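Long-range contacts in putative glycoside hydrolase (Bacteroides ovatus, PDB 4ONZ), which is a putative glycoside hydrolase, probably with the five-bladed beta-propeller fold of its clan, but with no established function of its own: residues A[120-125]-A[323-328]; A[62-67]-A[84-89]; A[264-269]-A[277-282]; A[204-209]-A[243-248]. All coordinates share one frame; numbering follows the deposited sequence.

Interaction 1 (A[120-125]-A[323-328]); sequences EDPRVA and FIEGLV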
loop_
_atom_site.group_PDB
_atom_site.type_symbol
_atom_site.label_atom_id
_atom_site.label_comp_id
_atom_site.label_asym_id
_atom_site.label_seq_id
_atom_site.Cartn_x
_atom_site.Cartn_y
_atom_site.Cartn_z
ATOM N N GLU A 120 3.488 6.560 -7.663
ATOM C CA GLU A 120 3.708 6.468 -6.230
ATOM C C GLU A 120 2.915 5.377 -5.532
ATOM O O GLU A 120 1.901 4.897 -6.028
ATOM C CB GLU A 120 3.228 7.773 -5.554
ATOM C CG GLU A 120 3.713 9.081 -6.168
ATOM C CD GLU A 120 3.078 10.315 -5.526
ATOM O OE1 GLU A 120 2.117 10.161 -4.742
ATOM O OE2 GLU A 120 3.542 11.441 -5.808
ATOM N N ASP A 121 3.422 5.019 -4.357
ATOM C CA ASP A 121 2.735 4.195 -3.378
ATOM C C ASP A 121 1.969 2.983 -3.918
ATOM O O ASP A 121 0.744 2.953 -3.882
ATOM C CB ASP A 121 1.762 5.086 -2.608
ATOM C CG ASP A 121 2.443 6.254 -1.889
ATOM O OD1 ASP A 121 3.671 6.377 -1.928
ATOM O OD2 ASP A 121 1.717 7.058 -1.267
ATOM N N PRO A 122 2.693 1.975 -4.395
ATOM C CA PRO A 122 2.037 0.794 -4.913
ATOM C C PRO A 122 1.517 -0.163 -3.838
ATOM O O PRO A 122 2.059 -0.237 -2.732
ATOM C CB PRO A 122 3.161 0.096 -5.683
ATOM C CG PRO A 122 4.393 0.474 -4.937
ATOM C CD PRO A 122 4.157 1.903 -4.544
ATOM N N ARG A 123 0.463 -0.881 -4.184
ATOM C CA ARG A 123 -0.041 -1.987 -3.387
ATOM C C ARG A 123 -0.271 -3.080 -4.406
ATOM O O ARG A 123 -0.866 -2.827 -5.455
ATOM C CB ARG A 123 -1.318 -1.619 -2.648
ATOM C CG ARG A 123 -1.055 -0.641 -1.515
ATOM C CD ARG A 123 -2.294 0.117 -1.106
ATOM N NE ARG A 123 -2.008 1.002 0.025
ATOM C CZ ARG A 123 -1.366 2.171 -0.058
ATOM N NH1 ARG A 123 -0.941 2.648 -1.221
ATOM N NH2 ARG A 123 -1.165 2.892 1.045
ATOM N N VAL A 124 0.218 -4.275 -4.118
ATOM C CA VAL A 124 0.130 -5.383 -5.060
ATOM C C VAL A 124 -0.517 -6.642 -4.491
ATOM O O VAL A 124 -0.259 -7.038 -3.359
ATOM C CB VAL A 124 1.535 -5.732 -5.598
ATOM C CG1 VAL A 124 1.502 -6.993 -6.469
ATOM C CG2 VAL A 124 2.093 -4.555 -6.378
ATOM N N ALA A 125 -1.375 -7.250 -5.298
ATOM C CA ALA A 125 -2.005 -8.510 -4.981
ATOM C C ALA A 125 -1.985 -9.378 -6.251
ATOM O O ALA A 125 -1.828 -8.863 -7.371
ATOM C CB ALA A 125 -3.414 -8.300 -4.481
ATOM N N PHE A 323 4.750 3.822 7.727
ATOM C CA PHE A 323 3.632 3.716 6.779
ATOM C C PHE A 323 3.624 2.314 6.191
ATOM O O PHE A 323 4.497 1.963 5.388
ATOM C CB PHE A 323 3.768 4.774 5.692
ATOM C CG PHE A 323 2.535 4.940 4.849
ATOM C CD1 PHE A 323 1.496 5.749 5.277
ATOM C CD2 PHE A 323 2.424 4.316 3.621
ATOM C CE1 PHE A 323 0.360 5.923 4.503
ATOM C CE2 PHE A 323 1.299 4.490 2.845
ATOM C CZ PHE A 323 0.266 5.294 3.284
ATOM N N ILE A 324 2.641 1.525 6.618
ATOM C CA ILE A 324 2.532 0.103 6.272
ATOM C C ILE A 324 1.883 -0.079 4.923
ATOM O O ILE A 324 0.790 0.437 4.692
ATOM C CB ILE A 324 1.691 -0.673 7.304
ATOM C CG1 ILE A 324 2.107 -0.341 8.741
ATOM C CG2 ILE A 324 1.774 -2.173 7.056
ATOM C CD1 ILE A 324 3.570 -0.507 9.052
ATOM N N GLU A 325 2.529 -0.827 4.031
ATOM C CA GLU A 325 1.995 -0.936 2.672
ATOM C C GLU A 325 2.147 -2.297 1.986
ATOM O O GLU A 325 1.510 -2.539 0.947
ATOM C CB GLU A 325 2.625 0.194 1.851
ATOM C CG GLU A 325 2.026 0.471 0.472
ATOM C CD GLU A 325 2.527 1.785 -0.107
ATOM O OE1 GLU A 325 2.883 2.693 0.690
ATOM O OE2 GLU A 325 2.573 1.924 -1.356
ATOM N N GLY A 326 2.968 -3.178 2.560
ATOM C CA GLY A 326 3.159 -4.519 2.023
ATOM C C GLY A 326 2.955 -5.583 3.075
ATOM O O GLY A 326 3.348 -5.409 4.220
ATOM N N LEU A 327 2.330 -6.686 2.678
ATOM C CA LEU A 327 2.073 -7.799 3.567
ATOM C C LEU A 327 2.167 -9.096 2.782
ATOM O O LEU A 327 1.405 -9.316 1.827
ATOM C CB LEU A 327 0.686 -7.674 4.197
ATOM C CG LEU A 327 0.294 -8.789 5.159
ATOM C CD1 LEU A 327 1.220 -8.824 6.378
ATOM C CD2 LEU A 327 -1.158 -8.607 5.587
ATOM N N VAL A 328 3.091 -9.967 3.181
ATOM C CA VAL A 328 3.260 -11.245 2.484
ATOM C C VAL A 328 3.334 -12.411 3.457
ATOM O O VAL A 328 3.839 -12.274 4.573
ATOM C CB VAL A 328 4.510 -11.260 1.577
ATOM C CG1 VAL A 328 4.374 -10.242 0.454
ATOM C CG2 VAL A 328 5.778 -10.993 2.360
HETATM O O HOH W 1 1.382 -4.357 -1.306
#
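R123 and E325 face each other where strands 120-125 and 323-328 run nearly parallel, 24° between their directions, with axes 6.9 Å apart. The two strands are edge strands of separate antiparallel sheets close to the centre of the chain. This fits the inner strands of two blades of a beta-propeller. E325 and G326 form a classic beta bulge opposite Y337. The E325 side chain leaves with CG anti to the backbone N (chi1 -168°) and crosses the R123 side chain at about a right angle. Its CG sits 3.8 Å above the guanidinium plane of R123, over the centre. The carboxylate is stacked on that face, almost parallel to it. R123 NH1 and E325 OE2, 3.6 Å apart, attract by charge alone, the oxygen lying well off the guanidinium plane; OE2 is crowded, so this pairing is doubtful. The F323 ring stands nearly upright to the guanidinium, with CE2 3.4 Å from R123 NH2. R123 NE and NH2 are held by the carbonyls of G249 and C248. D121 turns to R68 and N53, beside an unknown ligand. One water joins the backbones: it accepts from V124 N at 3.0 Å and donates to E325 O at 2.9 Å.

Interaction 2 (A[62-67]-A[84-89]); sequences KIVVLY and VGYAES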
loop_
_atom_site.group_PDB
_atom_site.type_symbol
_atom_site.label_atom_id
_atom_site.label_comp_id
_atom_site.label_asym_id
_atom_site.label_seq_id
_atom_site.Cartn_x
_atom_site.Cartn_y
_atom_site.Cartn_z
ATOM N N LYS A 62 9.990 -16.595 -3.686
ATOM C CA LYS A 62 10.739 -15.432 -3.245
ATOM C C LYS A 62 9.836 -14.240 -2.955
ATOM O O LYS A 62 8.824 -14.045 -3.609
ATOM C CB LYS A 62 11.756 -15.014 -4.300
ATOM C CG LYS A 62 12.888 -16.007 -4.497
ATOM C CD LYS A 62 13.991 -15.386 -5.334
ATOM C CE LYS A 62 15.247 -16.236 -5.326
ATOM N NZ LYS A 62 16.365 -15.523 -6.002
ATOM N N ILE A 63 10.237 -13.453 -1.967
ATOM C CA ILE A 63 9.547 -12.236 -1.608
ATOM C C ILE A 63 10.050 -11.136 -2.541
ATOM O O ILE A 63 11.262 -11.004 -2.773
ATOM C CB ILE A 63 9.807 -11.839 -0.137
ATOM C CG1 ILE A 63 9.125 -12.851 0.795
ATOM C CG2 ILE A 63 9.276 -10.439 0.138
ATOM C CD1 ILE A 63 9.452 -12.690 2.258
ATOM N N VAL A 64 9.116 -10.370 -3.091
ATOM C CA VAL A 64 9.461 -9.256 -3.961
ATOM C C VAL A 64 8.890 -7.989 -3.356
ATOM O O VAL A 64 7.714 -7.947 -2.994
ATOM C CB VAL A 64 8.899 -9.423 -5.385
ATOM C CG1 VAL A 64 9.165 -8.164 -6.203
ATOM C CG2 VAL A 64 9.498 -10.650 -6.055
ATOM N N VAL A 65 9.736 -6.972 -3.229
ATOM C CA VAL A 65 9.339 -5.686 -2.692
ATOM C C VAL A 65 9.441 -4.683 -3.828
ATOM O O VAL A 65 10.472 -4.588 -4.494
ATOM C CB VAL A 65 10.218 -5.263 -1.495
ATOM C CG1 VAL A 65 9.766 -3.927 -0.945
ATOM C CG2 VAL A 65 10.184 -6.333 -0.409
ATOM N N LEU A 66 8.344 -3.964 -4.055
ATOM C CA LEU A 66 8.233 -2.966 -5.113
ATOM C C LEU A 66 8.132 -1.613 -4.399
ATOM O O LEU A 66 7.092 -1.242 -3.867
ATOM C CB LEU A 66 7.006 -3.276 -5.971
ATOM C CG LEU A 66 7.154 -4.604 -6.738
ATOM C CD1 LEU A 66 5.823 -5.237 -7.114
ATOM C CD2 LEU A 66 8.030 -4.420 -7.971
ATOM N N TYR A 67 9.237 -0.891 -4.378
ATOM C CA TYR A 67 9.327 0.332 -3.599
ATOM C C TYR A 67 9.200 1.631 -4.368
ATOM O O TYR A 67 9.668 1.746 -5.485
ATOM C CB TYR A 67 10.645 0.341 -2.817
ATOM C CG TYR A 67 11.918 0.191 -3.644
ATOM C CD1 TYR A 67 12.398 -1.061 -3.998
ATOM C CD2 TYR A 67 12.669 1.295 -4.021
ATOM C CE1 TYR A 67 13.574 -1.212 -4.732
ATOM C CE2 TYR A 67 13.851 1.151 -4.738
ATOM C CZ TYR A 67 14.304 -0.104 -5.087
ATOM O OH TYR A 67 15.471 -0.243 -5.819
ATOM N N VAL A 84 8.823 3.239 -9.448
ATOM C CA VAL A 84 8.779 2.019 -8.641
ATOM C C VAL A 84 9.971 1.097 -8.934
ATOM O O VAL A 84 10.235 0.748 -10.083
ATOM C CB VAL A 84 7.472 1.246 -8.878
ATOM C CG1 VAL A 84 7.440 -0.023 -8.042
ATOM C CG2 VAL A 84 6.276 2.136 -8.537
ATOM N N GLY A 85 10.673 0.722 -7.872
ATOM C CA GLY A 85 11.829 -0.168 -7.954
ATOM C C GLY A 85 11.442 -1.583 -7.584
ATOM O O GLY A 85 10.424 -1.808 -6.935
ATOM N N TYR A 86 12.296 -2.522 -7.963
ATOM C CA TYR A 86 12.108 -3.943 -7.715
ATOM C C TYR A 86 13.251 -4.467 -6.847
ATOM O O TYR A 86 14.417 -4.174 -7.107
ATOM C CB TYR A 86 12.122 -4.679 -9.058
ATOM C CG TYR A 86 12.119 -6.201 -8.996
ATOM C CD1 TYR A 86 13.293 -6.919 -8.731
ATOM C CD2 TYR A 86 10.965 -6.923 -9.266
ATOM C CE1 TYR A 86 13.295 -8.303 -8.688
ATOM C CE2 TYR A 86 10.959 -8.315 -9.245
ATOM C CZ TYR A 86 12.122 -9.001 -8.948
ATOM O OH TYR A 86 12.118 -10.380 -8.915
ATOM N N ALA A 87 12.896 -5.211 -5.802
ATOM C CA ALA A 87 13.860 -5.888 -4.942
ATOM C C ALA A 87 13.346 -7.313 -4.737
ATOM O O ALA A 87 12.148 -7.524 -4.536
ATOM C CB ALA A 87 14.014 -5.180 -3.613
ATOM N N GLU A 88 14.260 -8.276 -4.813
ATOM C CA GLU A 88 13.951 -9.698 -4.685
ATOM C C GLU A 88 14.674 -10.252 -3.452
ATOM O O GLU A 88 15.827 -9.895 -3.195
ATOM C CB GLU A 88 14.417 -10.357 -5.971
ATOM C CG GLU A 88 14.355 -11.857 -6.068
ATOM C CD GLU A 88 14.897 -12.323 -7.409
ATOM O OE1 GLU A 88 14.470 -11.787 -8.451
ATOM O OE2 GLU A 88 15.753 -13.219 -7.415
ATOM N N SER A 89 13.998 -11.123 -2.697
ATOM C CA SER A 89 14.522 -11.617 -1.430
ATOM C C SER A 89 14.190 -13.073 -1.133
ATOM O O SER A 89 13.038 -13.489 -1.211
ATOM C CB SER A 89 13.963 -10.753 -0.297
ATOM O OG SER A 89 14.449 -11.188 0.963
#
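I63, V65 and Y67 pair with S89, A87 and G85 through six backbone hydrogen bonds, two to each pair. Strands 62-67 and 84-89 are antiparallel, with axes 4.5 Å apart. V64 with E88 and L66 with Y86 are the non-hydrogen-bonded pairs between them. The tight part is at the Y67 end. The Y67 ring folds back over its neighbour strand because CG lies between the backbone N and the carbonyl carbon (chi1 56°). Its face covers G85, whose CA is 3.8 Å from the ring centroid, a CH-pi contact. A87 CB meets the same ring at its edge, 4.1 Å from Y67 CE1. E47 and R97 hold the Y67 hydroxyl. On the other face of the sheet, V64 CG1 presses on Y86 CE2 at 3.5 Å, and L66 CD2 lies beside Y86 CD2. The looser end carries K62 and E88, both partly exposed. The extended K62 chain brings NZ to E88 OE2 at 2.8 Å, a salt bridge met on the anti side of the carboxylate. Y86 OH donates to the other oxygen, E88 OE1, also at 2.8 Å, so both carboxylate oxygens are engaged. I63 and V65, on the Y67 face of the sheet, pack on Y335 and Y337 of another sheet. The arrangement is the central hairpin of a four-stranded antiparallel sheet, as in a propeller blade.

Interaction 3 (A[264-269]-A[277-282]); sequences NGKNSG and PGNAYC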
loop_
_atom_site.group_PDB
_atom_site.type_symbol
_atom_site.label_atom_id
_atom_site.label_comp_id
_atom_site.label_asym_id
_atom_site.label_seq_id
_atom_site.Cartn_x
_atom_site.Cartn_y
_atom_site.Cartn_z
ATOM N N ASN A 264 -3.259 2.988 7.889
ATOM C CA ASN A 264 -2.373 3.961 8.469
ATOM C C ASN A 264 -3.125 5.189 8.923
ATOM O O ASN A 264 -3.890 5.781 8.156
ATOM C CB ASN A 264 -1.335 4.344 7.437
ATOM C CG ASN A 264 -0.494 3.168 7.023
ATOM O OD1 ASN A 264 0.261 2.636 7.822
ATOM N ND2 ASN A 264 -0.629 2.747 5.777
ATOM N N GLY A 265 -2.901 5.575 10.174
ATOM C CA GLY A 265 -3.533 6.756 10.732
ATOM C C GLY A 265 -2.505 7.852 10.864
ATOM O O GLY A 265 -1.380 7.592 11.273
ATOM N N LYS A 266 -2.856 9.071 10.468
ATOM C CA LYS A 266 -1.961 10.194 10.668
ATOM C C LYS A 266 -2.488 10.926 11.897
ATOM O O LYS A 266 -3.667 11.292 11.951
ATOM C CB LYS A 266 -1.904 11.106 9.439
ATOM C CG LYS A 266 -0.939 12.267 9.597
ATOM C CD LYS A 266 -0.926 13.185 8.382
ATOM C CE LYS A 266 -0.026 14.386 8.625
ATOM N NZ LYS A 266 0.145 15.229 7.412
ATOM N N ASN A 267 -1.600 11.171 12.860
ATOM C CA ASN A 267 -1.956 11.787 14.138
ATOM C C ASN A 267 -1.874 13.313 14.113
ATOM O O ASN A 267 -0.889 13.874 13.646
ATOM C CB ASN A 267 -0.999 11.243 15.220
ATOM C CG ASN A 267 -1.482 11.517 16.634
ATOM O OD1 ASN A 267 -2.682 11.501 16.914
ATOM N ND2 ASN A 267 -0.535 11.770 17.546
ATOM N N SER A 268 -2.918 13.985 14.589
ATOM C CA SER A 268 -2.887 15.442 14.728
ATOM C C SER A 268 -2.131 15.823 15.996
ATOM O O SER A 268 -2.349 15.234 17.053
ATOM C CB SER A 268 -4.293 16.025 14.855
ATOM O OG SER A 268 -4.222 17.399 15.215
ATOM N N GLY A 269 -1.268 16.827 15.907
ATOM C CA GLY A 269 -0.548 17.302 17.097
ATOM C C GLY A 269 -1.422 18.180 17.985
ATOM O O GLY A 269 -1.035 18.519 19.116
ATOM N N PRO A 277 3.541 10.743 18.145
ATOM C CA PRO A 277 4.016 12.020 17.623
ATOM C C PRO A 277 3.002 12.732 16.733
ATOM O O PRO A 277 2.233 12.079 16.032
ATOM C CB PRO A 277 5.251 11.631 16.805
ATOM C CG PRO A 277 5.596 10.243 17.225
ATOM C CD PRO A 277 4.307 9.612 17.604
ATOM N N GLY A 278 2.992 14.057 16.795
ATOM C CA GLY A 278 2.113 14.859 15.947
ATOM C C GLY A 278 2.580 14.742 14.504
ATOM O O GLY A 278 3.780 14.664 14.253
ATOM N N ASN A 279 1.627 14.721 13.570
ATOM C CA ASN A 279 1.885 14.562 12.122
ATOM C C ASN A 279 2.550 13.243 11.688
ATOM O O ASN A 279 2.932 13.086 10.538
ATOM C CB ASN A 279 2.645 15.761 11.552
ATOM C CG ASN A 279 1.809 17.025 11.552
ATOM O OD1 ASN A 279 0.587 16.985 11.371
ATOM N ND2 ASN A 279 2.465 18.157 11.739
ATOM N N ALA A 280 2.646 12.277 12.584
ATOM C CA ALA A 280 3.244 11.005 12.230
ATOM C C ALA A 280 2.148 9.997 11.940
ATOM O O ALA A 280 1.010 10.136 12.388
ATOM C CB ALA A 280 4.131 10.495 13.352
ATOM N N TYR A 281 2.516 8.985 11.178
ATOM C CA TYR A 281 1.626 7.899 10.860
ATOM C C TYR A 281 1.962 6.723 11.774
ATOM O O TYR A 281 3.135 6.463 12.063
ATOM C CB TYR A 281 1.764 7.476 9.393
ATOM C CG TYR A 281 1.293 8.470 8.348
ATOM C CD1 TYR A 281 2.039 9.610 8.059
ATOM C CD2 TYR A 281 0.134 8.242 7.605
ATOM C CE1 TYR A 281 1.628 10.517 7.087
ATOM C CE2 TYR A 281 -0.268 9.130 6.609
ATOM C CZ TYR A 281 0.478 10.263 6.351
ATOM O OH TYR A 281 0.075 11.173 5.376
ATOM N N CYS A 282 0.909 6.069 12.255
ATOM C CA CYS A 282 0.971 4.850 13.054
ATOM C C CYS A 282 -0.067 3.946 12.425
ATOM O O CYS A 282 -0.992 4.437 11.800
ATOM C CB CYS A 282 0.583 5.099 14.506
ATOM S SG CYS A 282 1.630 6.287 15.342
HETATM O O HOH W 2 0.962 13.685 5.276
HETATM O O HOH W 3 -0.778 17.909 13.458
#
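The Y281 ring carries K266 over one face and N264 at its edge. K266 CB lies 3.9 Å from the ring centroid, a CH-pi contact displaced toward the rim. N264 CB is near the ring plane, 4.2 Å from Y281 CD2. The setting is an antiparallel strand pair, G265 with C282 and K266 with Y281, in the sheet that also holds strand 245-255. The K266 chain leaves anti to the backbone N (chi1 -178°) and stays extended, so it runs obliquely across the tyrosine toward its hydroxyl. Water 2 links the two tips, accepting from K266 NZ and lying 2.7 Å from Y281 OH. Y281 also meets F323 edge-to-face, and its side chain is about 3 Å from an unknown ligand. Past the strand ends, N267 N bonds A280 O, and N279 N bonds N267 O at 2.7 Å. These bonds hold a type II beta turn, P277 to A280, against 264-269. N267 OD1 is bonded by D273 N. At the exposed end, water 3 joins G269 N to N279 OD1. The N267 amide ND2 donates to P277 O at 3.2 Å, with the oxygen in the amide plane but the donor well above the carbonyl plane.

Interaction 4 (A[204-209]-A[243-248]); sequences WGEHAI and SLLTEC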
loop_
_atom_site.group_PDB
_atom_site.type_symbol
_atom_site.label_atom_id
_atom_site.label_comp_id
_atom_site.label_asym_id
_atom_site.label_seq_id
_atom_site.Cartn_x
_atom_site.Cartn_y
_atom_site.Cartn_z
ATOM N N TRP A 204 -10.319 1.567 -0.276
ATOM C CA TRP A 204 -9.434 2.578 -0.796
ATOM C C TRP A 204 -9.658 3.908 -0.077
ATOM O O TRP A 204 -10.731 4.139 0.499
ATOM C CB TRP A 204 -9.632 2.748 -2.314
ATOM C CG TRP A 204 -10.979 3.325 -2.714
ATOM C CD1 TRP A 204 -12.134 2.621 -2.971
ATOM C CD2 TRP A 204 -11.302 4.705 -2.904
ATOM N NE1 TRP A 204 -13.146 3.490 -3.315
ATOM C CE2 TRP A 204 -12.664 4.771 -3.277
ATOM C CE3 TRP A 204 -10.572 5.900 -2.799
ATOM C CZ2 TRP A 204 -13.313 5.974 -3.522
ATOM C CZ3 TRP A 204 -11.225 7.104 -3.043
ATOM C CH2 TRP A 204 -12.585 7.131 -3.398
ATOM N N GLY A 205 -8.640 4.754 -0.096
ATOM C CA GLY A 205 -8.740 6.109 0.428
ATOM C C GLY A 205 -7.664 6.543 1.399
ATOM O O GLY A 205 -6.943 5.718 1.969
ATOM N N GLU A 206 -7.572 7.864 1.558
ATOM C CA GLU A 206 -6.623 8.514 2.450
ATOM C C GLU A 206 -7.327 9.242 3.611
ATOM O O GLU A 206 -6.994 9.024 4.776
ATOM C CB GLU A 206 -5.790 9.503 1.632
ATOM C CG GLU A 206 -4.769 10.287 2.432
ATOM C CD GLU A 206 -4.021 11.312 1.603
ATOM O OE1 GLU A 206 -4.549 11.793 0.580
ATOM O OE2 GLU A 206 -2.904 11.669 1.999
ATOM N N HIS A 207 -8.296 10.104 3.291
ATOM C CA HIS A 207 -9.039 10.863 4.302
ATOM C C HIS A 207 -10.202 10.104 4.931
ATOM O O HIS A 207 -10.777 10.549 5.923
ATOM C CB HIS A 207 -9.556 12.175 3.721
ATOM C CG HIS A 207 -8.468 13.105 3.307
ATOM N ND1 HIS A 207 -7.966 14.083 4.139
ATOM C CD2 HIS A 207 -7.769 13.196 2.152
ATOM C CE1 HIS A 207 -7.010 14.743 3.507
ATOM N NE2 HIS A 207 -6.868 14.220 2.301
ATOM N N ALA A 208 -10.571 8.997 4.310
ATOM C CA ALA A 208 -11.601 8.110 4.806
ATOM C C ALA A 208 -11.347 6.783 4.126
ATOM O O ALA A 208 -10.616 6.727 3.145
ATOM C CB ALA A 208 -12.972 8.625 4.438
ATOM N N ILE A 209 -11.943 5.721 4.642
ATOM C CA ILE A 209 -11.851 4.427 3.997
ATOM C C ILE A 209 -13.155 4.229 3.231
ATOM O O ILE A 209 -14.241 4.213 3.819
ATOM C CB ILE A 209 -11.665 3.271 4.991
ATOM C CG1 ILE A 209 -10.397 3.458 5.834
ATOM C CG2 ILE A 209 -11.651 1.929 4.255
ATOM C CD1 ILE A 209 -9.092 3.372 5.082
ATOM N N SER A 243 -6.318 10.581 13.668
ATOM C CA SER A 243 -7.039 11.825 13.868
ATOM C C SER A 243 -7.041 12.790 12.692
ATOM O O SER A 243 -7.874 13.689 12.654
ATOM C CB SER A 243 -6.546 12.504 15.140
ATOM O OG SER A 243 -5.142 12.410 15.275
ATOM N N LEU A 244 -6.114 12.629 11.748
ATOM C CA LEU A 244 -6.128 13.439 10.517
ATOM C C LEU A 244 -6.477 12.612 9.286
ATOM O O LEU A 244 -7.166 13.101 8.394
ATOM C CB LEU A 244 -4.802 14.138 10.274
ATOM C CG LEU A 244 -4.409 15.242 11.242
ATOM C CD1 LEU A 244 -2.975 15.670 10.967
ATOM C CD2 LEU A 244 -5.361 16.431 11.158
ATOM N N LEU A 245 -6.003 11.371 9.232
ATOM C CA LEU A 245 -6.243 10.504 8.090
ATOM C C LEU A 245 -6.447 9.076 8.537
ATOM O O LEU A 245 -5.938 8.670 9.585
ATOM C CB LEU A 245 -5.028 10.491 7.167
ATOM C CG LEU A 245 -4.546 11.777 6.519
ATOM C CD1 LEU A 245 -3.268 11.500 5.754
ATOM C CD2 LEU A 245 -5.619 12.359 5.604
ATOM N N THR A 246 -7.170 8.327 7.707
ATOM C CA THR A 246 -7.392 6.880 7.872
ATOM C C THR A 246 -7.139 6.343 6.483
ATOM O O THR A 246 -8.052 6.295 5.651
ATOM C CB THR A 246 -8.832 6.509 8.298
ATOM O OG1 THR A 246 -9.766 7.105 7.401
ATOM C CG2 THR A 246 -9.130 6.970 9.723
ATOM N N GLU A 247 -5.896 5.943 6.240
ATOM C CA GLU A 247 -5.439 5.574 4.911
ATOM C C GLU A 247 -5.129 4.087 4.739
ATOM O O GLU A 247 -4.445 3.481 5.561
ATOM C CB GLU A 247 -4.207 6.424 4.572
ATOM C CG GLU A 247 -3.673 6.219 3.160
ATOM C CD GLU A 247 -2.685 7.281 2.722
ATOM O OE1 GLU A 247 -2.163 8.031 3.573
ATOM O OE2 GLU A 247 -2.429 7.366 1.503
ATOM N N CYS A 248 -5.603 3.509 3.637
ATOM C CA CYS A 248 -5.402 2.093 3.393
ATOM C C CYS A 248 -3.927 1.717 3.397
ATOM O O CYS A 248 -3.079 2.448 2.893
ATOM C CB CYS A 248 -6.068 1.642 2.088
ATOM S SG CYS A 248 -7.860 1.621 2.174
HETATM O O HOH W 4 -1.087 10.340 3.076
#
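E206 and E247 lie side by side and point the same way, their carboxylate planes turned 44° apart. Both chains leave anti to the backbone N and stay extended, which keeps them alongside each other. E206 CG rests 3.6 Å from E247 OE1, and the nearest carboxylate oxygens, E206 OE2 and E247 OE1, are 4.0 Å apart. L245, two residues before E247, touches E206 with CD1, while CD2 sits over one face of the H207 ring, 3.5 Å from the centroid and displaced toward the rim near ND1. I209 reaches past T246 and puts CD1 against C248 SG at 3.6 Å. T246 OG1, placed between the backbone N and carbonyl carbon (chi1 53°), presses on A208 CA and has no hydrogen-bonding partner in the model. The backbones join where C248 N donates to G205 O at 3.1 Å; T246 N to E206 O is weak. G205 has backbone angles that a residue with CB could hardly take. The contact sets the connection between strands 200-204 and 210-214 against strand 245-255 in one sheet. S179 holds E247 OE2, and an unknown ligand lies about 4 Å from this side chain. Water 4 lies 2.5 Å from E206 OE2 and 2.6 Å from E247 OE1, which implies a water-bridged pair of carboxylates; with further acceptors in reach, its protons cannot all be assigned.

Interaction 1 lies nearest the chain centre and is wholly buried. It brings two sheets together by stacking, charge and a bridging water. Interaction 2 works within one sheet, through regular backbone pairing, and touches interaction 1 where L66 meets P122 and V124. Interactions 3 and 4 share a third sheet: strands 258-266 and 245-255 are neighbours, joined by N264 N with E247 O and L244 N with K266 O. Interaction 3 reaches the surface at its turn, where waters bridge polar groups. Interaction 4 is more buried, yet has paired acids. Interaction 1 meets both, through I324 N with N264 OD1 and R123 NH2 with C248 O.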